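Putative membrane anchored protein (Corynebacterium diphtheriae, PDB 3LSO) is of unknown function but is probably a membrane-anchored surface protein built from successive beta-rich domains. Local coordinates at residues D295-T300 with Y434-S439; S327-K332 with T407-V412; P334-E339 with S401-D406; K362-G367 with G395-T400; M428-V433 with K441-I446. One frame throughout, in Å; residues are numbered along the deposited sequence.

Contact 1 of 5, residues D295-T300 with Y434-S439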
# COMPACT_ATOMS: atom_id res chain seq x y z
N ASP B 295 15.66 -29.68 11.82
CA ASP B 295 16.81 -28.89 11.41
C ASP B 295 16.89 -27.54 12.17
O ASP B 295 16.24 -26.53 11.81
CB ASP B 295 16.76 -28.69 9.91
CG ASP B 295 18.10 -28.30 9.32
OD1 ASP B 295 18.96 -27.74 10.07
OD2 ASP B 295 18.29 -28.55 8.10
N THR B 296 17.68 -27.54 13.24
CA THR B 296 17.86 -26.34 14.04
C THR B 296 18.67 -25.28 13.31
O THR B 296 18.64 -24.11 13.66
CB THR B 296 18.55 -26.63 15.40
OG1 THR B 296 19.69 -27.48 15.19
CG2 THR B 296 17.61 -27.30 16.32
N ASP B 297 19.40 -25.68 12.29
CA ASP B 297 20.23 -24.73 11.58
C ASP B 297 19.44 -23.87 10.61
O ASP B 297 18.24 -23.98 10.51
CB ASP B 297 21.37 -25.45 10.91
CG ASP B 297 22.19 -26.19 11.89
OD1 ASP B 297 22.53 -25.60 12.95
OD2 ASP B 297 22.46 -27.38 11.64
N SER B 298 20.11 -22.96 9.93
CA SER B 298 19.42 -22.23 8.90
C SER B 298 20.39 -21.98 7.74
O SER B 298 21.59 -22.20 7.92
CB SER B 298 18.74 -20.97 9.47
OG SER B 298 19.65 -19.90 9.57
N TYR B 299 19.86 -21.59 6.58
CA TYR B 299 20.61 -21.54 5.34
C TYR B 299 20.49 -20.21 4.60
O TYR B 299 19.50 -19.49 4.72
CB TYR B 299 20.11 -22.66 4.42
CG TYR B 299 20.16 -24.02 5.05
CD1 TYR B 299 19.28 -24.35 6.04
CD2 TYR B 299 21.10 -24.97 4.64
CE1 TYR B 299 19.33 -25.58 6.66
CE2 TYR B 299 21.17 -26.22 5.24
CZ TYR B 299 20.27 -26.52 6.26
OH TYR B 299 20.29 -27.74 6.90
N THR B 300 21.50 -19.92 3.80
CA THR B 300 21.47 -18.79 2.87
C THR B 300 22.22 -19.22 1.57
O THR B 300 22.64 -20.39 1.44
CB THR B 300 22.06 -17.48 3.49
OG1 THR B 300 22.03 -16.44 2.52
CG2 THR B 300 23.48 -17.66 3.88
N TYR B 434 23.88 -33.80 5.33
CA TYR B 434 23.85 -34.99 6.15
C TYR B 434 24.67 -34.55 7.34
O TYR B 434 25.87 -34.22 7.18
CB TYR B 434 24.52 -36.16 5.41
CG TYR B 434 24.73 -37.41 6.21
CD1 TYR B 434 23.77 -37.86 7.14
CD2 TYR B 434 25.89 -38.18 6.05
CE1 TYR B 434 23.97 -39.03 7.89
CE2 TYR B 434 26.10 -39.37 6.79
CZ TYR B 434 25.14 -39.76 7.70
OH TYR B 434 25.31 -40.90 8.41
N LYS B 435 24.02 -34.52 8.52
CA LYS B 435 24.61 -33.90 9.71
C LYS B 435 23.97 -34.44 10.96
O LYS B 435 22.93 -35.11 10.88
CB LYS B 435 24.40 -32.38 9.67
CG LYS B 435 22.95 -31.93 9.81
CD LYS B 435 22.78 -30.49 9.39
CE LYS B 435 21.38 -30.01 9.73
NZ LYS B 435 21.23 -28.55 9.50
N TYR B 436 24.56 -34.11 12.11
CA TYR B 436 24.06 -34.51 13.44
C TYR B 436 24.44 -35.92 13.85
O TYR B 436 24.53 -36.81 12.99
CB TYR B 436 22.54 -34.38 13.59
CG TYR B 436 22.02 -32.98 13.42
CD1 TYR B 436 22.88 -31.89 13.43
CD2 TYR B 436 20.66 -32.76 13.27
CE1 TYR B 436 22.40 -30.61 13.26
CE2 TYR B 436 20.15 -31.47 13.13
CZ TYR B 436 21.03 -30.40 13.12
OH TYR B 436 20.54 -29.12 12.98
N SER B 437 24.67 -36.08 15.17
CA SER B 437 24.77 -37.35 15.88
C SER B 437 23.56 -38.22 15.56
O SER B 437 23.71 -39.30 15.02
CB SER B 437 24.79 -37.03 17.38
OG SER B 437 25.56 -37.93 18.17
N ASN B 438 22.37 -37.78 15.97
CA ASN B 438 21.12 -38.41 15.54
C ASN B 438 20.93 -37.88 14.15
O ASN B 438 20.35 -36.79 13.96
CB ASN B 438 19.94 -38.03 16.45
CG ASN B 438 18.77 -39.03 16.36
OD1 ASN B 438 18.39 -39.44 15.26
ND2 ASN B 438 18.20 -39.43 17.52
N SER B 439 21.42 -38.63 13.17
CA SER B 439 21.81 -38.03 11.88
C SER B 439 20.65 -37.76 10.91
O SER B 439 19.93 -38.68 10.54
CB SER B 439 22.84 -38.93 11.19
OG SER B 439 22.25 -40.11 10.71
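Charge pairing carries the middle of this contact. The ammonium group of Lys435 sits between two aspartates of the loop leading into strand 298-303: its NZ lies 2.5 Å from Asp295 OD1 and 2.7 Å from Asp297 OD2, a salt-bridge network of three residues. CG of Lys435 takes the crowded position between backbone N and carbonyl carbon (chi1 68°), and the chain beyond runs extended, so the amine is carried straight in. It meets Asp297 tip to tip on the anti lone pair of OD2, but crosses Asp295 at about a right angle and reaches OD1 from above the carboxylate plane.

Strand 298-303 ends one sheet and strand 425-435 belongs to the sheet facing it, so the cluster joins the two layers of a beta-sandwich at one end of the domain. Asp297 OD1 accepts from the backbone N of Asn331, so both oxygens of the carboxylate are engaged.

Phenol hydroxyls supply the remaining hydrogen bonds. Tyr299 OH accepts from Lys435 NZ at 2.9 Å and donates to the syn lone pair of Asp295 OD2 at 2.5 Å, giving the lysine a third oxygen. Tyr436 OH receives Thr296 OG1 at 2.9 Å and gives its own proton to Asp297 OD2, also at 2.9 Å, from well above the carboxylate plane. That oxygen therefore has two donors, and this grip would be expected to keep Asp297 ionised.

Within 434-439, CG of Lys435 lies 3.6 Å above the plane of the Tyr436 ring, near its rim.

Contact 2 of 5, residues S327-K332 with T407-V412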
# COMPACT_ATOMS: atom_id res chain seq x y z
N SER B 327 25.19 -21.77 1.81
CA SER B 327 25.84 -21.80 3.11
C SER B 327 24.92 -22.41 4.14
O SER B 327 23.76 -22.04 4.23
CB SER B 327 26.14 -20.37 3.54
OG SER B 327 27.24 -19.81 2.87
N LEU B 328 25.42 -23.33 4.96
CA LEU B 328 24.70 -23.74 6.17
C LEU B 328 25.20 -22.90 7.32
O LEU B 328 26.41 -22.79 7.52
CB LEU B 328 24.96 -25.20 6.44
CG LEU B 328 24.43 -25.90 7.69
CD1 LEU B 328 24.87 -27.31 7.56
CD2 LEU B 328 25.00 -25.31 9.01
N LEU B 329 24.29 -22.35 8.11
CA LEU B 329 24.64 -21.43 9.18
C LEU B 329 24.41 -22.10 10.54
O LEU B 329 23.28 -22.17 10.99
CB LEU B 329 23.78 -20.18 9.04
CG LEU B 329 23.79 -19.51 7.65
CD1 LEU B 329 22.71 -18.44 7.54
CD2 LEU B 329 25.17 -18.94 7.26
N PRO B 330 25.48 -22.59 11.19
CA PRO B 330 25.31 -23.34 12.41
C PRO B 330 24.49 -22.54 13.38
O PRO B 330 24.64 -21.32 13.44
CB PRO B 330 26.73 -23.45 12.97
CG PRO B 330 27.55 -23.40 11.85
CD PRO B 330 26.91 -22.45 10.87
N ASN B 331 23.63 -23.22 14.12
CA ASN B 331 22.90 -22.55 15.16
C ASN B 331 23.76 -22.32 16.40
O ASN B 331 23.72 -21.24 16.95
CB ASN B 331 21.65 -23.33 15.52
CG ASN B 331 20.74 -22.54 16.45
OD1 ASN B 331 21.17 -22.00 17.47
ND2 ASN B 331 19.46 -22.47 16.09
N LYS B 332 24.50 -23.33 16.84
CA LYS B 332 25.37 -23.20 18.00
C LYS B 332 26.69 -23.79 17.59
O LYS B 332 26.80 -24.28 16.50
CB LYS B 332 24.79 -24.00 19.17
CG LYS B 332 24.61 -25.50 18.83
CD LYS B 332 24.07 -26.34 20.00
CE LYS B 332 24.37 -27.84 19.78
NZ LYS B 332 23.30 -28.70 20.35
N THR B 407 30.46 -20.98 14.71
CA THR B 407 29.20 -20.74 13.97
C THR B 407 29.38 -20.04 12.61
O THR B 407 28.43 -19.45 12.09
CB THR B 407 28.21 -19.89 14.78
OG1 THR B 407 28.79 -18.60 14.98
CG2 THR B 407 27.91 -20.52 16.11
N SER B 408 30.57 -20.10 12.02
CA SER B 408 30.75 -19.41 10.76
C SER B 408 30.27 -20.29 9.61
O SER B 408 30.41 -21.53 9.66
CB SER B 408 32.20 -18.95 10.60
OG SER B 408 33.01 -20.03 10.20
N PRO B 409 29.67 -19.68 8.56
CA PRO B 409 29.02 -20.44 7.50
C PRO B 409 29.86 -21.58 6.97
O PRO B 409 31.06 -21.39 6.76
CB PRO B 409 28.85 -19.40 6.40
CG PRO B 409 28.81 -18.09 7.09
CD PRO B 409 29.77 -18.24 8.22
N GLN B 410 29.23 -22.74 6.76
CA GLN B 410 29.83 -23.87 6.03
C GLN B 410 29.34 -23.81 4.57
O GLN B 410 28.17 -24.05 4.29
CB GLN B 410 29.43 -25.20 6.66
CG GLN B 410 29.55 -25.30 8.19
CD GLN B 410 30.98 -25.17 8.70
OE1 GLN B 410 31.40 -24.10 9.14
NE2 GLN B 410 31.72 -26.25 8.66
N THR B 411 30.20 -23.50 3.62
CA THR B 411 29.76 -23.13 2.29
C THR B 411 30.25 -24.07 1.19
O THR B 411 31.42 -24.46 1.13
CB THR B 411 30.22 -21.70 1.97
OG1 THR B 411 29.70 -20.82 2.98
CG2 THR B 411 29.72 -21.23 0.63
N VAL B 412 29.35 -24.45 0.30
CA VAL B 412 29.78 -25.07 -0.92
C VAL B 412 29.38 -24.13 -2.09
O VAL B 412 28.30 -23.53 -2.08
CB VAL B 412 29.19 -26.45 -1.01
CG1 VAL B 412 27.78 -26.42 -0.52
CG2 VAL B 412 29.24 -26.97 -2.42
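The flat groups here are peptide planes; no aromatic ring takes part. Gln410 N approaches Leu328 O in the carbonyl plane, whereas Leu328 N stands 29° above the carbonyl plane of Gln410. Two puckered proline rings pack through carbon. Pro330 turns its ring toward 407-412, with CB and CG against Thr407 CA and CD 3.6 Å from Thr407 O. CB and CG of Pro409 meet Leu329 CD2, which comes within 3.7 Å of Pro409 CG as the two side chains cross obliquely.

The two peptide bonds, each 2.9 Å between N and O and nearly straight, make Leu328 and Gln410 an antiparallel hydrogen-bonded pair joining strands 321-329 and 410-417. Ser327 and Thr411 form the next, non-hydrogen-bonded pair. Both of their hydroxyl oxygens lie anti to the carbonyl carbon, and Ser327 OG and Thr411 OG1 share a hydrogen bond of 2.7 Å on a partly exposed face. Leu328 points to the other face, where it packs on Val337 of the opposing sheet of the sandwich.

Beyond Leu329 the ladder gives way to loop, and Thr407 CG2 rests 3.8 Å from Lys332 C. Pro330, at the next bonding position, has no N-H to offer, and the contact passes there to carbon packing. This chemistry is consistent with a ladder that ends here, one strand running out into a loop and the other entering from one.

Contact 3 of 5, residues P334-E339 with S401-D406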
# COMPACT_ATOMS: atom_id res chain seq x y z
N PRO B 334 29.91 -26.55 19.24
CA PRO B 334 30.16 -27.26 18.00
C PRO B 334 28.96 -28.05 17.48
O PRO B 334 28.02 -28.33 18.22
CB PRO B 334 31.24 -28.24 18.41
CG PRO B 334 30.88 -28.59 19.81
CD PRO B 334 30.39 -27.32 20.40
N ILE B 335 28.98 -28.40 16.21
CA ILE B 335 27.99 -29.29 15.65
C ILE B 335 28.75 -30.25 14.75
O ILE B 335 29.93 -30.03 14.46
CB ILE B 335 26.90 -28.54 14.84
CG1 ILE B 335 27.51 -27.87 13.61
CG2 ILE B 335 26.19 -27.53 15.69
CD1 ILE B 335 26.48 -27.27 12.65
N ARG B 336 28.06 -31.32 14.33
CA ARG B 336 28.64 -32.34 13.45
C ARG B 336 27.96 -32.31 12.12
O ARG B 336 26.74 -32.44 12.07
CB ARG B 336 28.44 -33.70 14.07
CG ARG B 336 28.95 -33.75 15.51
CD ARG B 336 30.45 -34.02 15.50
NE ARG B 336 30.75 -35.38 15.03
CZ ARG B 336 31.97 -35.82 14.81
NH1 ARG B 336 33.01 -35.00 15.02
NH2 ARG B 336 32.16 -37.07 14.40
N VAL B 337 28.75 -32.10 11.06
CA VAL B 337 28.24 -32.06 9.69
C VAL B 337 29.10 -33.00 8.85
O VAL B 337 30.33 -32.89 8.84
CB VAL B 337 28.32 -30.63 9.07
CG1 VAL B 337 28.05 -30.63 7.56
CG2 VAL B 337 27.38 -29.66 9.78
N TYR B 338 28.45 -33.90 8.13
CA TYR B 338 29.13 -34.87 7.31
C TYR B 338 29.21 -34.45 5.85
O TYR B 338 30.31 -34.24 5.37
CB TYR B 338 28.44 -36.22 7.44
CG TYR B 338 28.08 -36.55 8.88
CD1 TYR B 338 29.06 -36.47 9.88
CD2 TYR B 338 26.78 -36.95 9.24
CE1 TYR B 338 28.78 -36.76 11.18
CE2 TYR B 338 26.49 -37.25 10.58
CZ TYR B 338 27.53 -37.15 11.54
OH TYR B 338 27.33 -37.42 12.86
N GLU B 339 28.08 -34.36 5.13
CA GLU B 339 28.10 -33.91 3.72
C GLU B 339 27.37 -32.63 3.55
O GLU B 339 26.36 -32.37 4.21
CB GLU B 339 27.37 -34.87 2.81
CG GLU B 339 28.19 -35.51 1.78
CD GLU B 339 27.33 -36.40 0.93
OE1 GLU B 339 26.21 -35.96 0.51
OE2 GLU B 339 27.76 -37.56 0.71
N SER B 401 38.22 -33.52 11.05
CA SER B 401 37.06 -33.93 11.80
C SER B 401 35.78 -33.37 11.20
O SER B 401 35.77 -32.28 10.61
CB SER B 401 37.18 -33.48 13.25
OG SER B 401 35.97 -33.75 13.95
N TYR B 402 34.70 -34.13 11.38
CA TYR B 402 33.34 -33.70 11.06
C TYR B 402 32.81 -32.64 12.04
O TYR B 402 31.64 -32.22 11.94
CB TYR B 402 32.37 -34.89 11.09
CG TYR B 402 32.39 -35.82 9.89
CD1 TYR B 402 32.55 -35.31 8.61
CD2 TYR B 402 32.24 -37.19 10.03
CE1 TYR B 402 32.55 -36.13 7.51
CE2 TYR B 402 32.23 -38.01 8.93
CZ TYR B 402 32.40 -37.47 7.67
OH TYR B 402 32.39 -38.26 6.53
N SER B 403 33.63 -32.22 12.99
CA SER B 403 33.15 -31.20 13.90
C SER B 403 33.29 -29.80 13.31
O SER B 403 34.34 -29.40 12.81
CB SER B 403 33.85 -31.31 15.25
OG SER B 403 33.26 -32.36 16.01
N VAL B 404 32.20 -29.04 13.38
CA VAL B 404 32.21 -27.64 13.02
C VAL B 404 32.44 -26.91 14.32
O VAL B 404 31.63 -26.97 15.23
CB VAL B 404 30.89 -27.27 12.40
CG1 VAL B 404 30.82 -25.75 12.09
CG2 VAL B 404 30.69 -28.11 11.14
N VAL B 405 33.57 -26.25 14.44
CA VAL B 405 33.95 -25.77 15.76
C VAL B 405 33.44 -24.40 16.07
O VAL B 405 33.52 -23.99 17.23
CB VAL B 405 35.48 -25.81 16.05
CG1 VAL B 405 36.05 -27.17 15.73
CG2 VAL B 405 36.21 -24.75 15.28
N ASP B 406 32.96 -23.67 15.06
CA ASP B 406 32.44 -22.30 15.27
C ASP B 406 31.15 -22.08 14.48
O ASP B 406 30.79 -22.92 13.66
CB ASP B 406 33.50 -21.24 14.93
CG ASP B 406 33.97 -21.31 13.47
OD1 ASP B 406 33.12 -21.53 12.57
OD2 ASP B 406 35.19 -21.14 13.23
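Backbone bonds set the register. Ile335 and Val404 are an antiparallel hydrogen-bonded pair: Val404 N reaches Ile335 O at 2.7 Å, nearly along the C=O axis, while Ile335 N meets a lone pair of Val404 O at 3.2 Å. Two residues on, Val337 N donates to Tyr402 O at 3.0 Å.

The polar side-chain link comes from Arg336. Its chain bends at chi2 and chi3, bringing NH1 to Ser403 OG at 2.8 Å, with the oxygen in the guanidinium plane; Tyr402 CB lies over the centre of that group's face.

Aromatic packing is T-shaped. The edge of Tyr338 points at the face of Tyr402, Tyr338 CD1 lying 3.3 Å from Tyr402 CD2, with ring centroids 4.8 Å apart and planes at 71°. Tyr338 CA also stands over the Tyr402 face in a CH-pi contact, and Tyr402 OH is bonded to the backbone N of Tyr378.

Apolar contacts occupy the other face, where Val404 lies alongside Ile335 and its CG2 meets Val337 CG2 at 3.9 Å.

An ST turn, Ser403 N to Ser401 OG, leads into the short strand 403-404. Tyr338 and Glu339 both oppose Tyr434, a classic beta bulge in the strand 335-343 that lies between 403-404 and 425-435.

Contact 4 of 5, residues K362-G367 with G395-T400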
# COMPACT_ATOMS: atom_id res chain seq x y z
N LYS B 362 36.62 -33.86 0.62
CA LYS B 362 36.68 -34.89 -0.37
C LYS B 362 35.33 -35.01 -1.04
O LYS B 362 34.31 -34.90 -0.39
CB LYS B 362 37.24 -36.17 0.23
CG LYS B 362 38.83 -36.14 0.21
CD LYS B 362 39.50 -37.11 1.17
CE LYS B 362 40.94 -37.50 0.75
NZ LYS B 362 41.91 -36.35 0.78
N LEU B 363 35.32 -35.13 -2.35
CA LEU B 363 34.07 -35.25 -3.06
C LEU B 363 33.65 -36.68 -3.03
O LEU B 363 34.06 -37.45 -3.88
CB LEU B 363 34.21 -34.83 -4.52
CG LEU B 363 32.92 -34.52 -5.29
CD1 LEU B 363 33.33 -33.79 -6.55
CD2 LEU B 363 32.05 -35.74 -5.59
N ALA B 364 32.80 -37.04 -2.08
CA ALA B 364 32.43 -38.42 -1.89
C ALA B 364 31.20 -38.84 -2.68
O ALA B 364 31.13 -39.97 -3.13
CB ALA B 364 32.20 -38.67 -0.43
N THR B 365 30.21 -37.96 -2.79
CA THR B 365 28.96 -38.32 -3.45
C THR B 365 28.72 -37.62 -4.80
O THR B 365 28.81 -36.37 -4.93
CB THR B 365 27.83 -38.05 -2.53
OG1 THR B 365 27.97 -38.92 -1.43
CG2 THR B 365 26.52 -38.37 -3.20
N THR B 366 28.41 -38.43 -5.81
CA THR B 366 28.09 -37.92 -7.11
C THR B 366 26.71 -38.47 -7.41
O THR B 366 26.50 -39.68 -7.36
CB THR B 366 29.09 -38.46 -8.15
OG1 THR B 366 30.43 -38.16 -7.73
CG2 THR B 366 28.79 -37.86 -9.52
N GLY B 367 25.77 -37.58 -7.73
CA GLY B 367 24.39 -37.99 -7.86
C GLY B 367 23.94 -38.44 -6.50
O GLY B 367 24.01 -37.69 -5.53
N GLY B 395 28.52 -34.05 -3.39
CA GLY B 395 28.60 -33.90 -1.93
C GLY B 395 29.98 -34.10 -1.34
O GLY B 395 30.67 -35.09 -1.60
N PHE B 396 30.36 -33.17 -0.47
CA PHE B 396 31.73 -33.03 0.00
C PHE B 396 31.84 -33.32 1.47
O PHE B 396 30.95 -32.95 2.25
CB PHE B 396 32.16 -31.60 -0.22
CG PHE B 396 32.28 -31.22 -1.68
CD1 PHE B 396 33.52 -31.32 -2.34
CD2 PHE B 396 31.17 -30.74 -2.38
CE1 PHE B 396 33.64 -30.96 -3.69
CE2 PHE B 396 31.27 -30.37 -3.72
CZ PHE B 396 32.52 -30.47 -4.39
N HIS B 397 32.92 -33.97 1.88
CA HIS B 397 33.14 -34.28 3.27
C HIS B 397 34.44 -33.64 3.72
O HIS B 397 35.43 -33.69 3.01
CB HIS B 397 33.27 -35.78 3.46
CG HIS B 397 31.99 -36.54 3.32
ND1 HIS B 397 31.34 -36.67 2.12
CD2 HIS B 397 31.28 -37.27 4.21
CE1 HIS B 397 30.26 -37.41 2.28
NE2 HIS B 397 30.21 -37.79 3.54
N SER B 398 34.45 -33.07 4.90
CA SER B 398 35.68 -32.49 5.42
C SER B 398 36.76 -33.56 5.49
O SER B 398 36.49 -34.73 5.80
CB SER B 398 35.42 -31.94 6.80
OG SER B 398 36.64 -31.65 7.44
N ASP B 399 38.00 -33.19 5.20
CA ASP B 399 39.08 -34.16 5.33
C ASP B 399 39.78 -34.06 6.67
O ASP B 399 40.86 -34.59 6.85
CB ASP B 399 40.06 -34.08 4.15
CG ASP B 399 40.79 -32.74 4.07
OD1 ASP B 399 40.40 -31.76 4.77
OD2 ASP B 399 41.77 -32.66 3.29
N THR B 400 39.16 -33.36 7.61
CA THR B 400 39.58 -33.41 9.02
C THR B 400 38.35 -33.90 9.79
O THR B 400 37.51 -34.61 9.24
CB THR B 400 40.00 -32.04 9.54
OG1 THR B 400 38.97 -31.10 9.20
CG2 THR B 400 41.29 -31.59 8.87
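The tight part lies at Gly395, buried where strand 394-398 meets strand 361-366. Its carbonyl oxygen accepts two bonds, from Ala364 N at 2.9 Å nearly along the C=O axis and from Thr365 N at 3.1 Å on a lone pair. Gly395 N returns a bond to Thr365 O at 2.8 Å. With no side chain at Gly395, Thr365 CB can settle over its backbone, while Thr365 OG1 turns to Glu339 OE2 of the adjoining strand. Next to this, Ala364 CB packs 3.4 Å from ND1 of the buried His397, meeting the imidazole obliquely.

Toward solvent the fit loosens. Lys362 and His397 still form a hydrogen-bonded pair, Lys362 N to His397 O at 2.7 Å and His397 N to Lys362 O at 2.8 Å, but the lysine side chain is exposed. Its NZ stays 4.5 Å from Asp399 OD2, opposite charges too far apart for a salt bridge, and Asp399 OD1 is bonded to Ser360 OG instead. Leu363, also exposed, crosses Phe396 obliquely with its CG over one face of the ring, 4.0 Å from CE1.

Between Leu363 and Thr365 the register slips by one: Ala364 and Thr365 both oppose Gly395, the signature of a classic beta bulge in an antiparallel sheet.

Contact 5 of 5, residues M428-V433 with K441-I446; sequences MFQMGV and KDLVSI
Gln430 can be followed outward from the backbone. CB lies 3.5 Å from Val444 O. With CG anti to the carbonyl carbon (chi1 -63°), CG comes to 3.8 Å from Ser445 OG, and the chain then runs extended (chi2 178°), passing CD along the same hydroxyl at 4.1 Å. At the tip the amide divides its partners. NE2 gives Ser445 OG a straight but long, weak hydrogen bond of 3.3 Å, whereas OE1 lies 3.9 Å from Leu443 CB and is bonded to Asn343 ND2 on strand 335-343. The glutamine amide thus links strand 335-343 to strand 440-453, while Ser445 OG has Asp289 N as its stronger partner.

Toward the hairpin turn the ladder is regular. Met431, present as selenomethionine, forms a hydrogen-bonded pair with Val444, and Val433 forms another with Asp442, whose O takes Val433 N at 2.8 Å. Gly432 presents no side chain, and Leu443 CD2 fills the place above it, 3.5 Å from Gly432 CA. On the opposite face Met431 CB meets Ile446 CD1 at 4.0 Å.

Strands 425-435 and 440-453 are the two arms of a beta hairpin. Strand 335-343 flanks the first arm, and from the face carrying Phe429, Met431 and Val433 side chains reach strands 298-303 and 321-329 of the facing sheet.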
# COMPACT_ATOMS: atom_id res chain seq x y z
N MSE B 428 15.00 -22.72 -7.90
CA MSE B 428 15.98 -22.44 -6.84
C MSE B 428 16.98 -23.56 -6.83
O MSE B 428 16.67 -24.67 -7.27
CB MSE B 428 15.33 -22.49 -5.47
CG MSE B 428 14.66 -21.23 -4.99
SE MSE B 428 13.56 -21.72 -3.47
CE MSE B 428 12.24 -22.76 -4.43
N PHE B 429 18.15 -23.30 -6.28
CA PHE B 429 19.04 -24.39 -5.96
C PHE B 429 18.77 -24.92 -4.55
O PHE B 429 18.18 -24.23 -3.70
CB PHE B 429 20.47 -23.95 -6.14
CG PHE B 429 20.81 -23.67 -7.56
CD1 PHE B 429 21.42 -24.63 -8.34
CD2 PHE B 429 20.47 -22.46 -8.15
CE1 PHE B 429 21.72 -24.39 -9.65
CE2 PHE B 429 20.78 -22.21 -9.49
CZ PHE B 429 21.41 -23.18 -10.23
N GLN B 430 19.17 -26.16 -4.29
CA GLN B 430 19.02 -26.72 -2.96
C GLN B 430 20.37 -27.05 -2.38
O GLN B 430 21.34 -27.25 -3.12
CB GLN B 430 18.21 -28.01 -3.03
CG GLN B 430 16.77 -27.81 -3.54
CD GLN B 430 16.00 -29.11 -3.64
OE1 GLN B 430 16.53 -30.14 -4.06
NE2 GLN B 430 14.74 -29.07 -3.24
N MSE B 431 20.44 -27.13 -1.05
CA MSE B 431 21.61 -27.75 -0.39
C MSE B 431 21.21 -29.13 0.10
O MSE B 431 20.14 -29.29 0.73
CB MSE B 431 22.10 -26.93 0.80
CG MSE B 431 23.57 -27.20 1.19
SE MSE B 431 24.06 -26.08 2.70
CE MSE B 431 25.95 -26.04 2.43
N GLY B 432 22.04 -30.11 -0.21
CA GLY B 432 21.94 -31.45 0.38
C GLY B 432 22.73 -31.41 1.69
O GLY B 432 23.82 -30.83 1.73
N VAL B 433 22.19 -31.97 2.78
CA VAL B 433 22.94 -32.02 4.02
C VAL B 433 22.81 -33.37 4.69
O VAL B 433 21.75 -34.00 4.63
CB VAL B 433 22.50 -30.95 5.02
CG1 VAL B 433 22.70 -29.63 4.43
CG2 VAL B 433 21.03 -31.10 5.32
N LYS B 441 19.18 -36.26 7.09
CA LYS B 441 19.53 -36.07 5.70
C LYS B 441 18.42 -35.23 5.11
O LYS B 441 17.23 -35.51 5.33
CB LYS B 441 19.62 -37.43 4.97
CG LYS B 441 20.60 -38.45 5.58
CD LYS B 441 20.11 -39.90 5.46
CE LYS B 441 20.89 -40.81 6.40
NZ LYS B 441 21.10 -42.18 5.85
N ASP B 442 18.77 -34.19 4.37
CA ASP B 442 17.78 -33.26 3.88
C ASP B 442 18.23 -32.56 2.59
O ASP B 442 19.45 -32.38 2.36
CB ASP B 442 17.53 -32.23 4.97
CG ASP B 442 16.18 -31.52 4.83
OD1 ASP B 442 15.46 -31.77 3.81
OD2 ASP B 442 15.86 -30.71 5.77
N LEU B 443 17.26 -32.18 1.75
CA LEU B 443 17.52 -31.31 0.61
C LEU B 443 16.70 -30.06 0.84
O LEU B 443 15.48 -30.13 1.00
CB LEU B 443 17.16 -31.99 -0.69
CG LEU B 443 18.10 -33.12 -1.09
CD1 LEU B 443 17.42 -34.11 -2.00
CD2 LEU B 443 19.40 -32.63 -1.73
N VAL B 444 17.38 -28.91 0.90
CA VAL B 444 16.70 -27.69 1.33
C VAL B 444 16.78 -26.59 0.28
O VAL B 444 17.88 -26.13 -0.08
CB VAL B 444 17.29 -27.16 2.63
CG1 VAL B 444 16.48 -25.98 3.10
CG2 VAL B 444 17.32 -28.25 3.67
N SER B 445 15.61 -26.17 -0.20
CA SER B 445 15.48 -25.10 -1.18
C SER B 445 15.96 -23.79 -0.59
O SER B 445 15.54 -23.42 0.50
CB SER B 445 14.03 -24.95 -1.59
OG SER B 445 13.61 -26.14 -2.20
N ILE B 446 16.85 -23.11 -1.31
CA ILE B 446 17.44 -21.88 -0.82
C ILE B 446 16.89 -20.75 -1.67
O ILE B 446 17.30 -20.58 -2.82
CB ILE B 446 18.99 -21.94 -0.78
CG1 ILE B 446 19.44 -22.89 0.33
CG2 ILE B 446 19.59 -20.58 -0.45
CD1 ILE B 446 20.87 -23.19 0.28

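How the contacts relate
All five contacts lie in the C-terminal beta-sandwich, on the same side of the chain's centre. Contacts 1, 2 and 3 group closely, their centres about 10 Å apart; contact 5 lies about 11 Å from contact 1 but about 18 Å from contact 3, centre to centre. Along the chain, contact 4 is enclosed by contact 3, contact 3 by contact 2 and contact 2 by contact 1; contact 5 follows contact 2 and interleaves with contact 1, both using strand 425-435. Contact 2 belongs to the four-stranded sheet and contacts 3, 4 and 5 to the facing one; contact 1 ties the two layers, so residues distant in sequence close one compact domain.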